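Local coordinates for protein kinase, putative (Bodo saltans, PDB 6TLY) that is a kinetoplastid kinetochore protein, probably a serine/threonine kinase, whose central domain, the piece given here, binds zinc and is linked to centromere localisation, at residues D57-N60 and Q61-E64; F30-N33 and V34-Q37; F73-A76 and K77-K80. All blocks are in the same frame, centred on the assembly; numbering follows the deposited sequence.

Following the chain from the N terminus, residues 30-37 (interaction 2) come first: they turn between strands 30-31 and 38-39 and supply Cys-32 and Cys-35. In interaction 1, residues 57-64, strand 56-59 passes straight into helix 60-65 and delivers Cys-59 and Cys-62 to the same zinc ion, tying strand and helix to the 30-31/38-39 hairpin within the C1-type region. The two lie in series, neither nested nor crossed, yet touch: Asp-57 O is 2.9 Å from Asn-33 N, a probable hydrogen bond. Interaction 3 closes the turn between strands 73-74 and 81-82 around a different zinc, in the separate C2H2-type finger, its centre about 23 Å from that of interaction 1 and about 21 Å from that of interaction 2.

Interaction 1. Residues D57-N60 and Q61-E64; sequences DVCN and QCAE. With ZN (zinc ion), chain C.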
loop_
_atom_site.group_PDB
_atom_site.type_symbol
_atom_site.label_atom_id
_atom_site.label_comp_id
_atom_site.label_asym_id
_atom_site.label_seq_id
_atom_site.Cartn_x
_atom_site.Cartn_y
_atom_site.Cartn_z
ATOM N N ASP A 57 -1.454 -0.745 -1.748
ATOM C CA ASP A 57 -2.698 -1.518 -1.750
ATOM C C ASP A 57 -2.491 -2.881 -1.154
ATOM O O ASP A 57 -1.612 -3.602 -1.602
ATOM C CB ASP A 57 -3.129 -1.765 -3.200
ATOM C CG ASP A 57 -3.511 -0.510 -3.918
ATOM O OD1 ASP A 57 -4.186 0.328 -3.305
ATOM O OD2 ASP A 57 -3.098 -0.350 -5.096
ATOM N N VAL A 58 -3.264 -3.208 -0.161
ATOM C CA VAL A 58 -3.192 -4.562 0.477
ATOM C C VAL A 58 -4.599 -5.249 0.627
ATOM O O VAL A 58 -5.754 -4.663 0.957
ATOM C CB VAL A 58 -2.459 -4.445 1.828
ATOM C CG1 VAL A 58 -3.217 -3.600 2.824
ATOM C CG2 VAL A 58 -2.119 -5.788 2.434
ATOM N N CYS A 59 -4.598 -6.592 0.510
ATOM C CA CYS A 59 -5.855 -7.349 0.695
ATOM C C CYS A 59 -6.236 -7.336 2.203
ATOM O O CYS A 59 -5.384 -7.061 3.049
ATOM C CB CYS A 59 -5.735 -8.781 0.148
ATOM S SG CYS A 59 -4.744 -9.917 1.172
ATOM N N ASN A 60 -7.508 -7.647 2.540
ATOM C CA ASN A 60 -7.924 -7.632 3.936
ATOM C C ASN A 60 -7.149 -8.653 4.773
ATOM O O ASN A 60 -6.890 -8.389 5.942
ATOM C CB ASN A 60 -9.420 -7.866 4.066
ATOM C CG ASN A 60 -9.887 -9.131 3.390
ATOM O OD1 ASN A 60 -9.861 -9.257 2.164
ATOM N ND2 ASN A 60 -10.338 -10.109 4.182
ATOM N N GLN A 61 -6.786 -9.803 4.172
ATOM C CA GLN A 61 -6.067 -10.887 4.854
ATOM C C GLN A 61 -4.693 -10.425 5.317
ATOM O O GLN A 61 -4.351 -10.624 6.481
ATOM C CB GLN A 61 -5.939 -12.108 3.924
ATOM C CG GLN A 61 -6.851 -13.273 4.285
ATOM C CD GLN A 61 -7.227 -14.135 3.088
ATOM O OE1 GLN A 61 -6.678 -14.002 1.980
ATOM N NE2 GLN A 61 -8.181 -15.043 3.288
ATOM N N CYS A 62 -3.922 -9.780 4.429
ATOM C CA CYS A 62 -2.598 -9.291 4.803
ATOM C C CYS A 62 -2.702 -8.123 5.804
ATOM O O CYS A 62 -1.955 -8.081 6.792
ATOM C CB CYS A 62 -1.783 -8.903 3.571
ATOM S SG CYS A 62 -1.258 -10.292 2.535
ATOM N N ALA A 63 -3.639 -7.194 5.571
ATOM C CA ALA A 63 -3.773 -6.020 6.419
ATOM C C ALA A 63 -4.125 -6.332 7.891
ATOM O O ALA A 63 -3.424 -5.884 8.804
ATOM C CB ALA A 63 -4.775 -5.049 5.819
ATOM N N GLU A 64 -5.134 -7.170 8.098
ATOM C CA GLU A 64 -5.636 -7.523 9.411
ATOM C C GLU A 64 -4.688 -8.468 10.155
ATOM O O GLU A 64 -4.551 -8.331 11.372
ATOM C CB GLU A 64 -7.072 -8.048 9.283
ATOM C CG GLU A 64 -8.008 -6.909 8.881
ATOM C CD GLU A 64 -9.375 -7.313 8.362
ATOM O OE1 GLU A 64 -9.703 -8.514 8.459
ATOM O OE2 GLU A 64 -10.109 -6.443 7.835
HETATM ZN ZN ZN C . -2.477 -9.941 0.599
HETATM O O HOH W 1 -10.507 -10.514 7.001
#
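Cys-59 and Cys-62 meet at a zinc ion, each SG lying 2.3 Å from the metal; Cys-32 and Cys-35 complete the four-cysteine site. The two thiolates reach it from different rotations: Cys-59 SG sits between its backbone N and carbonyl carbon (chi1 74°), whereas Cys-62 SG turns away from its own carbonyl carbon (chi1 -70°). Cys-59 SG also accepts a hydrogen bond from Cys-62 N at 3.4 Å, with 163° at the hydrogen, so this metal-bound sulfur caps the first turn of helix 60-65 from the N-cap position.

Two backbone bonds continue the turn, Ala-63 N to Cys-59 O and Glu-64 N to Asn-60 O. The arrangement is a CxxC pair at the N terminus of helix 60-65, the second half of a Cys4 site, where strand 56-59 runs directly into the helix within a region assigned to the C1 domain family.

Apolar contact is made by Val-58, whose two methyl branches meet the helix: CG2 lies against Cys-62 CB, and CG1 is 3.7 Å from Ala-63 CB. Tyr-49 of strand 48-51 touches both Val-58 and Ala-63.

At the polar edge a water joins the side chains one turn apart, accepting from Asn-60 ND2 at 2.9 Å and donating to Glu-64 OE1 at 2.6 Å. The other ends are held from outside: Asn-60 OD1 takes the N-H of Tyr-47, and Glu-64 OE2 is bonded to the hydroxyls of Tyr-47 and Tyr-49. Without the carboxylate of Glu-64, as with an alanine here, both tyrosine hydroxyls would probably lose this partner and the water its hold on the Glu-64 side.

Interaction 2. Residues F30-N33 and V34-Q37; sequences FDCN and VCDQ. With ZN (zinc ion), chain C.
Cys-32 and Cys-35 bind one zinc ion, with Cys-32 SG at 2.4 Å and Cys-35 SG at 2.3 Å from the metal, and Cys-59 and Cys-62 fill its other two positions. Cys-32 SG extends opposite the backbone N (chi1 -180°), which carries it toward the N-H groups of the turn that follows. It accepts two of them: Val-34 N at 3.4 Å and Cys-35 N at 3.5 Å, the latter almost straight at 174°. Cys-35 SG, in turn, accepts from Gln-37 N.

Two backbone bonds close the turn. Cys-32 N donates to Gln-37 O at 2.9 Å, and Asp-36 N donates to Cys-32 O on a more bent path, 137° at the hydrogen. Together these bonds make a zinc knuckle between strands 30-31 and 38-39. The amide of Asn-33 folds back so that ND2 donates in the carbonyl plane to Asp-31 O at 3.1 Å; its OD1 is taken by Lys-87 and by Asp-57 N.

Packing is lighter further out. Asp-31 and Asp-36 run side by side with Asp-31 CB 3.5 Å from Asp-36 OD1, their carboxylates steeply turned against each other. Asp-31 OD2 and Asp-36 OD1, like charges 4.3 Å apart, may repel mildly on this exposed side, while Val-34 leans on Tyr-56 and Cys-62. Backbone N-H groups directed at both sulfurs would be expected to spread the negative charge of the thiolates and so ease their gathering round a single metal.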
loop_
_atom_site.group_PDB
_atom_site.type_symbol
_atom_site.label_atom_id
_atom_site.label_comp_id
_atom_site.label_asym_id
_atom_site.label_seq_id
_atom_site.Cartn_x
_atom_site.Cartn_y
_atom_site.Cartn_z
ATOM N N PHE A 30 -6.083 -4.655 -8.311
ATOM C CA PHE A 30 -4.649 -4.631 -8.050
ATOM C C PHE A 30 -4.197 -5.997 -7.625
ATOM O O PHE A 30 -5.018 -6.831 -7.256
ATOM C CB PHE A 30 -4.352 -3.633 -6.900
ATOM C CG PHE A 30 -4.956 -4.024 -5.566
ATOM C CD1 PHE A 30 -6.279 -3.757 -5.280
ATOM C CD2 PHE A 30 -4.205 -4.697 -4.615
ATOM C CE1 PHE A 30 -6.828 -4.132 -4.066
ATOM C CE2 PHE A 30 -4.765 -5.085 -3.405
ATOM C CZ PHE A 30 -6.067 -4.796 -3.141
ATOM N N ASP A 31 -2.889 -6.214 -7.611
ATOM C CA ASP A 31 -2.322 -7.421 -7.052
ATOM C C ASP A 31 -1.840 -6.983 -5.670
ATOM O O ASP A 31 -1.023 -6.042 -5.570
ATOM C CB ASP A 31 -1.147 -7.899 -7.907
ATOM C CG ASP A 31 -1.586 -8.387 -9.274
ATOM O OD1 ASP A 31 -2.641 -9.062 -9.356
ATOM O OD2 ASP A 31 -0.878 -8.093 -10.266
ATOM N N CYS A 32 -2.277 -7.673 -4.575
ATOM C CA CYS A 32 -1.867 -7.312 -3.209
ATOM C C CYS A 32 -0.397 -7.018 -3.106
ATOM O O CYS A 32 0.399 -7.831 -3.572
ATOM C CB CYS A 32 -2.263 -8.375 -2.191
ATOM S SG CYS A 32 -1.781 -7.954 -0.498
ATOM N N ASN A 33 -0.047 -5.850 -2.563
ATOM C CA ASN A 33 1.358 -5.466 -2.503
ATOM C C ASN A 33 2.192 -6.338 -1.541
ATOM O O ASN A 33 3.425 -6.288 -1.600
ATOM C CB ASN A 33 1.491 -4.015 -2.189
ATOM C CG ASN A 33 0.924 -3.059 -3.222
ATOM O OD1 ASN A 33 1.029 -1.857 -3.053
ATOM N ND2 ASN A 33 0.319 -3.548 -4.324
ATOM N N VAL A 34 1.539 -7.145 -0.697
ATOM C CA VAL A 34 2.244 -8.053 0.213
ATOM C C VAL A 34 2.233 -9.497 -0.321
ATOM O O VAL A 34 3.297 -10.092 -0.495
ATOM C CB VAL A 34 1.692 -7.988 1.659
ATOM C CG1 VAL A 34 2.347 -9.052 2.557
ATOM C CG2 VAL A 34 1.855 -6.597 2.259
ATOM N N CYS A 35 1.040 -10.067 -0.590
ATOM C CA CYS A 35 0.955 -11.477 -0.990
ATOM C C CYS A 35 0.819 -11.730 -2.497
ATOM O O CYS A 35 0.736 -12.884 -2.878
ATOM C CB CYS A 35 -0.175 -12.166 -0.228
ATOM S SG CYS A 35 -1.829 -11.701 -0.806
ATOM N N ASP A 36 0.650 -10.690 -3.317
ATOM C CA ASP A 36 0.491 -10.784 -4.771
ATOM C C ASP A 36 -0.853 -11.404 -5.242
ATOM O O ASP A 36 -1.024 -11.621 -6.443
ATOM C CB ASP A 36 1.693 -11.514 -5.423
ATOM C CG ASP A 36 1.874 -11.169 -6.883
ATOM O OD1 ASP A 36 1.507 -10.032 -7.276
ATOM O OD2 ASP A 36 2.361 -12.041 -7.648
ATOM N N GLN A 37 -1.801 -11.657 -4.331
ATOM C CA GLN A 37 -3.108 -12.222 -4.706
ATOM C C GLN A 37 -3.880 -11.183 -5.555
ATOM O O GLN A 37 -3.876 -10.002 -5.220
ATOM C CB GLN A 37 -3.892 -12.630 -3.436
ATOM C CG GLN A 37 -5.424 -12.617 -3.497
ATOM C CD GLN A 37 -6.052 -12.828 -2.136
ATOM O OE1 GLN A 37 -6.276 -11.877 -1.366
ATOM N NE2 GLN A 37 -6.362 -14.080 -1.802
HETATM ZN ZN ZN C . -2.477 -9.941 0.599
HETATM O O HOH W 2 2.248 -7.616 -5.504
#

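Interaction 3. Residues F73-A76 and K77-K80; sequences FLCA and KCGK. With ZN (zinc ion), chain D.
Cys-75 and Cys-78 form the CxxC knuckle of a finger assigned to the C2H2 type, here with a Cys-Cys-His-Cys ligand set that His-91 of helix 85-93 and Cys-95 complete. The compact part is the turn itself. Cys-75 SG, at 2.4 Å from the zinc, extends away from its backbone N (chi1 173°) into the loop, while Cys-78 SG binds the zinc at 2.3 Å. Backbone bonds shut the loop: Cys-75 N gives to Lys-80 O in the carbonyl plane at 2.9 Å, and Gly-79 N gives to Cys-75 O at the same length. With phi at 88°, Gly-79 has a backbone shape in which any side chain would collide with the carbonyl oxygen of Cys-78. The N-H to sulfur bonds are weak, from Cys-78 N to Cys-75 SG and from Lys-80 N to Cys-78 SG. Lys-80 runs toward Cys-54 of another zinc site, its chain touching His-91 and its NZ bonded to Lys-53 O.

The outer side, with Leu-74, Ala-76, Lys-77 and Gly-79, is looser and exposed. Leu-74 CD2 comes only to 4.1 Å from Gly-79 O, and Lys-77 leads away, its NZ bonded to Cys-95 O and Ser-92 OG. A bend at chi3 brings Lys-77 CE to 4.1 Å from Cys-75 SG.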
loop_
_atom_site.group_PDB
_atom_site.type_symbol
_atom_site.label_atom_id
_atom_site.label_comp_id
_atom_site.label_asym_id
_atom_site.label_seq_id
_atom_site.Cartn_x
_atom_site.Cartn_y
_atom_site.Cartn_z
ATOM N N PHE A 73 12.096 -1.394 -0.868
ATOM C CA PHE A 73 12.877 -0.565 -1.787
ATOM C C PHE A 73 12.719 0.885 -1.317
ATOM O O PHE A 73 11.604 1.375 -1.220
ATOM C CB PHE A 73 12.381 -0.723 -3.225
ATOM C CG PHE A 73 12.547 -2.139 -3.726
ATOM C CD1 PHE A 73 11.573 -3.093 -3.489
ATOM C CD2 PHE A 73 13.709 -2.530 -4.373
ATOM C CE1 PHE A 73 11.741 -4.407 -3.918
ATOM C CE2 PHE A 73 13.889 -3.853 -4.773
ATOM C CZ PHE A 73 12.895 -4.778 -4.555
ATOM N N LEU A 74 13.820 1.561 -1.034
ATOM C CA LEU A 74 13.784 2.908 -0.487
ATOM C C LEU A 74 14.259 3.960 -1.477
ATOM O O LEU A 74 15.243 3.741 -2.198
ATOM C CB LEU A 74 14.654 2.972 0.776
ATOM C CG LEU A 74 14.020 2.434 2.067
ATOM C CD1 LEU A 74 14.031 0.922 2.110
ATOM C CD2 LEU A 74 14.790 2.934 3.286
ATOM N N CYS A 75 13.615 5.127 -1.438
ATOM C CA CYS A 75 14.027 6.246 -2.253
ATOM C C CYS A 75 15.190 6.926 -1.550
ATOM O O CYS A 75 15.071 7.303 -0.382
ATOM C CB CYS A 75 12.868 7.216 -2.476
ATOM S SG CYS A 75 13.357 8.738 -3.323
ATOM N N ALA A 76 16.315 7.093 -2.254
ATOM C CA ALA A 76 17.477 7.750 -1.669
ATOM C C ALA A 76 17.216 9.224 -1.375
ATOM O O ALA A 76 17.812 9.765 -0.458
ATOM C CB ALA A 76 18.676 7.619 -2.605
ATOM N N LYS A 77 16.332 9.872 -2.141
ATOM C CA LYS A 77 16.114 11.305 -2.015
ATOM C C LYS A 77 15.174 11.727 -0.878
ATOM O O LYS A 77 15.384 12.797 -0.304
ATOM C CB LYS A 77 15.646 11.860 -3.363
ATOM C CG LYS A 77 16.727 11.644 -4.422
ATOM C CD LYS A 77 16.196 11.785 -5.824
ATOM C CE LYS A 77 15.477 10.549 -6.300
ATOM N NZ LYS A 77 15.122 10.671 -7.741
ATOM N N CYS A 78 14.178 10.887 -0.515
ATOM C CA CYS A 78 13.252 11.266 0.565
ATOM C C CYS A 78 13.114 10.228 1.685
ATOM O O CYS A 78 12.495 10.519 2.705
ATOM C CB CYS A 78 11.889 11.643 -0.002
ATOM S SG CYS A 78 10.970 10.256 -0.724
ATOM N N GLY A 79 13.637 9.026 1.475
ATOM C CA GLY A 79 13.584 7.945 2.448
ATOM C C GLY A 79 12.338 7.075 2.376
ATOM O O GLY A 79 12.232 6.104 3.111
ATOM N N LYS A 80 11.374 7.425 1.535
ATOM C CA LYS A 80 10.110 6.684 1.417
ATOM C C LYS A 80 10.328 5.222 0.979
ATOM O O LYS A 80 11.141 4.964 0.090
ATOM C CB LYS A 80 9.212 7.405 0.415
ATOM C CG LYS A 80 7.732 7.159 0.563
ATOM C CD LYS A 80 6.982 8.263 -0.186
ATOM C CE LYS A 80 5.486 8.199 0.010
ATOM N NZ LYS A 80 4.770 8.833 -1.137
HETATM ZN ZN ZN D . 11.490 10.176 -2.982
#